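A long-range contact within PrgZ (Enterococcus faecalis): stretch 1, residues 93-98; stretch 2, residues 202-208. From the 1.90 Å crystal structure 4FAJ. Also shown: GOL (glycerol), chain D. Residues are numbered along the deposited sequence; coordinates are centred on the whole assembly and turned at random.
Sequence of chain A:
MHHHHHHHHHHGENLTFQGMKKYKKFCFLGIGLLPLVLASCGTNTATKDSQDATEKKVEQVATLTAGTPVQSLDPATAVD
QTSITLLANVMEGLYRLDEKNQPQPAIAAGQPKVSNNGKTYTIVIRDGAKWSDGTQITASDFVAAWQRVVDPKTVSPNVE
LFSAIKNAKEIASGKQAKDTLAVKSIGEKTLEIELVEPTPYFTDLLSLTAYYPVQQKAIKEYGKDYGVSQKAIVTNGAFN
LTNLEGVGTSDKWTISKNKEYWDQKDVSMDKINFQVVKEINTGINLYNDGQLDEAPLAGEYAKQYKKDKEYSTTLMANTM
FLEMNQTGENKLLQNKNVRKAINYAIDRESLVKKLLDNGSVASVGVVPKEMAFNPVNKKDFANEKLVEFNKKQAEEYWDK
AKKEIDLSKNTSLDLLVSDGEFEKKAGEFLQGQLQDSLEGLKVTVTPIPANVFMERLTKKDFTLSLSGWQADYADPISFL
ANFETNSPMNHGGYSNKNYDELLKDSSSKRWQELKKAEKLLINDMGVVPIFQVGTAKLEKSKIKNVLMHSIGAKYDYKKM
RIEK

Stretch 1, residues 93-98: GLYRLD
Stretch 2, residues 202-208: FTDLLSL

Contact between residues 93-98 and 202-208 of PrgZ, two stretches at least 108 residues apart in sequence wherever they touch. Stretch 1 holds a strand at Y95-L97 (phi/psi -129/156, -137/135 and -67/139), preceded by L94 at -62/-40. Stretch 2 begins as helix, F202-L205 having phi near -60° and psi between -35° and -41°, and L205-L208 form a type I beta turn: L206 is at -68/-9, S207 at -93/-8, and L208 N donates to L205 O at 3.0 Å. L206 N donates to F202 O at 3.1 Å, four residues back. The register is set by Y95 and S207, whose CA atoms lie 4.5 Å apart.

No direct hydrogen bond crosses between the stretches, and 327 Å² is buried, both sides summed; packing, one water and a glycerol make the junction. Y95 contributes most of the covered area on its side, L206 and S207 most of that on stretch 2. The CB of Y95 points toward stretch 2, and chi1 -56° (m) with chi2 -85° sets the ring beside the helix. T203, at chi1 -53° (m), places its methyl over one ring face: CG2 lies 4.2 Å from the Y95 ring centroid and 6° off the normal, a CH-pi contact. L206 packs at the ring edge, near its plane, with CB 3.8 Å from Y95 CD2; its CB points toward stretch 1, and its side chain is m,t (-63°, 180°). A flat aromatic thus meets a methyl on a face and an aliphatic carbon at its edge, while the polar end of the tyrosine, OH, is hydrogen-bonded elsewhere in the structure.

S207 fits closely against the strand backbone. Its CA approaches Y95 O at 3.4 Å, with an angle of 139° at the hydrogen, a CA-H...O contact; the CB atoms of Y95 and S207 are 4.1 Å apart. The p rotamer (chi1 71°) turns the hydroxyl back to its own stretch, where OG donates to D204 O at 2.6 Å, which satisfies the small polar side chain locally; the same carbonyl also accepts from S207 N at 3.1 Å. L97 reaches the same hydroxyl with its aliphatic end: CB points sideways, but the m,t side chain (-62°, -169°) brings CD2 to 3.6 Å from S207 OG. R96, between Y95 and L97 in the strand, has its CB directed away from stretch 2; its side chain extends through t,t,m (-179°, -164°, -68°).

At the other end, L94 (m,t; -69°, 169°) points its CB toward stretch 2. L94 N and L206 O, 3.9 Å apart, are bridged by a water that accepts from L94 N at 2.9 Å and donates to L206 O at 2.9 Å. Glycerol, probably from the crystallisation liquor, makes a second bridge: L97 N donates to its O2 at 2.8 Å (168° at hydrogen), and its O3 donates to S207 O at 2.6 Å. These two small molecules therefore link polar backbone atoms across the contact.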

# COMPACT_ATOMS: atom_id res chain seq x y z
N GLY A 93 6.17 -13.45 -8.35
CA GLY A 93 6.15 -14.33 -7.19
C GLY A 93 5.49 -15.66 -7.49
O GLY A 93 5.24 -16.01 -8.65
N LEU A 94 5.21 -16.41 -6.43
CA LEU A 94 4.60 -17.73 -6.59
C LEU A 94 3.22 -17.65 -7.25
O LEU A 94 2.87 -18.51 -8.07
CB LEU A 94 4.49 -18.44 -5.25
CG LEU A 94 5.83 -18.87 -4.63
CD1 LEU A 94 5.64 -19.31 -3.19
CD2 LEU A 94 6.49 -19.97 -5.45
N TYR A 95 2.46 -16.62 -6.86
CA TYR A 95 1.12 -16.36 -7.39
C TYR A 95 1.00 -14.90 -7.85
O TYR A 95 1.76 -14.01 -7.43
CB TYR A 95 0.04 -16.71 -6.33
CG TYR A 95 0.17 -18.13 -5.89
CD1 TYR A 95 -0.42 -19.16 -6.61
CD2 TYR A 95 0.98 -18.48 -4.81
CE1 TYR A 95 -0.25 -20.47 -6.26
CE2 TYR A 95 1.16 -19.80 -4.45
CZ TYR A 95 0.55 -20.79 -5.17
OH TYR A 95 0.72 -22.10 -4.84
N ARG A 96 0.05 -14.68 -8.77
CA ARG A 96 -0.24 -13.38 -9.38
C ARG A 96 -1.76 -13.23 -9.42
O ARG A 96 -2.46 -14.18 -9.80
CB ARG A 96 0.32 -13.34 -10.80
CG ARG A 96 0.10 -12.01 -11.55
CD ARG A 96 0.32 -12.19 -13.03
NE ARG A 96 1.72 -12.45 -13.38
CZ ARG A 96 2.68 -11.52 -13.51
NH1 ARG A 96 2.42 -10.23 -13.31
NH2 ARG A 96 3.91 -11.89 -13.85
N LEU A 97 -2.26 -12.06 -9.03
CA LEU A 97 -3.71 -11.82 -9.02
C LEU A 97 -4.30 -11.81 -10.42
O LEU A 97 -3.71 -11.26 -11.37
CB LEU A 97 -4.06 -10.51 -8.30
CG LEU A 97 -3.71 -10.41 -6.82
CD1 LEU A 97 -4.40 -9.16 -6.24
CD2 LEU A 97 -4.06 -11.67 -6.00
N ASP A 98 -5.47 -12.43 -10.55
CA ASP A 98 -6.22 -12.38 -11.80
C ASP A 98 -7.18 -11.19 -11.79
O ASP A 98 -7.19 -10.40 -10.85
CB ASP A 98 -6.98 -13.71 -12.05
CG ASP A 98 -8.07 -14.00 -11.01
OD1 ASP A 98 -8.47 -13.08 -10.25
OD2 ASP A 98 -8.51 -15.17 -10.95
N PHE A 202 -3.76 -16.95 3.26
CA PHE A 202 -2.31 -17.16 3.13
C PHE A 202 -1.83 -17.22 1.67
O PHE A 202 -0.80 -16.66 1.34
CB PHE A 202 -1.81 -18.38 3.91
CG PHE A 202 -0.30 -18.48 3.94
CD1 PHE A 202 0.36 -19.48 3.24
CD2 PHE A 202 0.45 -17.53 4.63
CE1 PHE A 202 1.75 -19.57 3.25
CE2 PHE A 202 1.84 -17.59 4.63
CZ PHE A 202 2.50 -18.62 3.94
N THR A 203 -2.59 -17.87 0.80
CA THR A 203 -2.25 -17.87 -0.63
C THR A 203 -2.25 -16.43 -1.19
O THR A 203 -1.41 -16.08 -2.01
CB THR A 203 -3.19 -18.78 -1.42
OG1 THR A 203 -3.17 -20.08 -0.80
CG2 THR A 203 -2.76 -18.89 -2.86
N ASP A 204 -3.14 -15.58 -0.68
CA ASP A 204 -3.13 -14.17 -1.06
C ASP A 204 -1.82 -13.48 -0.66
O ASP A 204 -1.28 -12.70 -1.44
CB ASP A 204 -4.31 -13.40 -0.47
CG ASP A 204 -5.66 -14.03 -0.84
OD1 ASP A 204 -6.12 -13.85 -1.98
OD2 ASP A 204 -6.23 -14.73 -0.00
N LEU A 205 -1.31 -13.79 0.53
CA LEU A 205 -0.03 -13.22 0.97
C LEU A 205 1.12 -13.62 0.06
O LEU A 205 2.04 -12.83 -0.19
CB LEU A 205 0.27 -13.64 2.40
CG LEU A 205 -0.66 -13.08 3.47
CD1 LEU A 205 -0.24 -13.57 4.83
CD2 LEU A 205 -0.68 -11.57 3.45
N LEU A 206 1.07 -14.86 -0.44
CA LEU A 206 2.10 -15.38 -1.34
C LEU A 206 2.13 -14.69 -2.71
O LEU A 206 3.04 -14.95 -3.50
CB LEU A 206 1.92 -16.89 -1.54
CG LEU A 206 2.08 -17.77 -0.30
CD1 LEU A 206 1.86 -19.26 -0.63
CD2 LEU A 206 3.43 -17.55 0.39
N SER A 207 1.13 -13.86 -3.00
CA SER A 207 1.11 -13.08 -4.24
C SER A 207 1.73 -11.69 -4.07
O SER A 207 1.92 -10.97 -5.05
CB SER A 207 -0.33 -12.94 -4.77
OG SER A 207 -1.09 -12.07 -3.95
N LEU A 208 2.04 -11.31 -2.83
CA LEU A 208 2.53 -9.97 -2.53
C LEU A 208 4.01 -9.84 -2.88
O LEU A 208 4.79 -10.78 -2.69
CB LEU A 208 2.33 -9.63 -1.05
CG LEU A 208 0.90 -9.64 -0.52
CD1 LEU A 208 0.87 -9.26 0.95
CD2 LEU A 208 0.01 -8.73 -1.34
C1 GOL D . -0.75 -8.05 -7.10
O1 GOL D . -0.46 -7.55 -5.81
C2 GOL D . -0.09 -9.40 -7.34
O2 GOL D . -0.50 -9.94 -8.59
C3 GOL D . 1.43 -9.22 -7.35
O3 GOL D . 2.08 -10.47 -7.59
O HOH W 1 5.85 -15.45 -3.72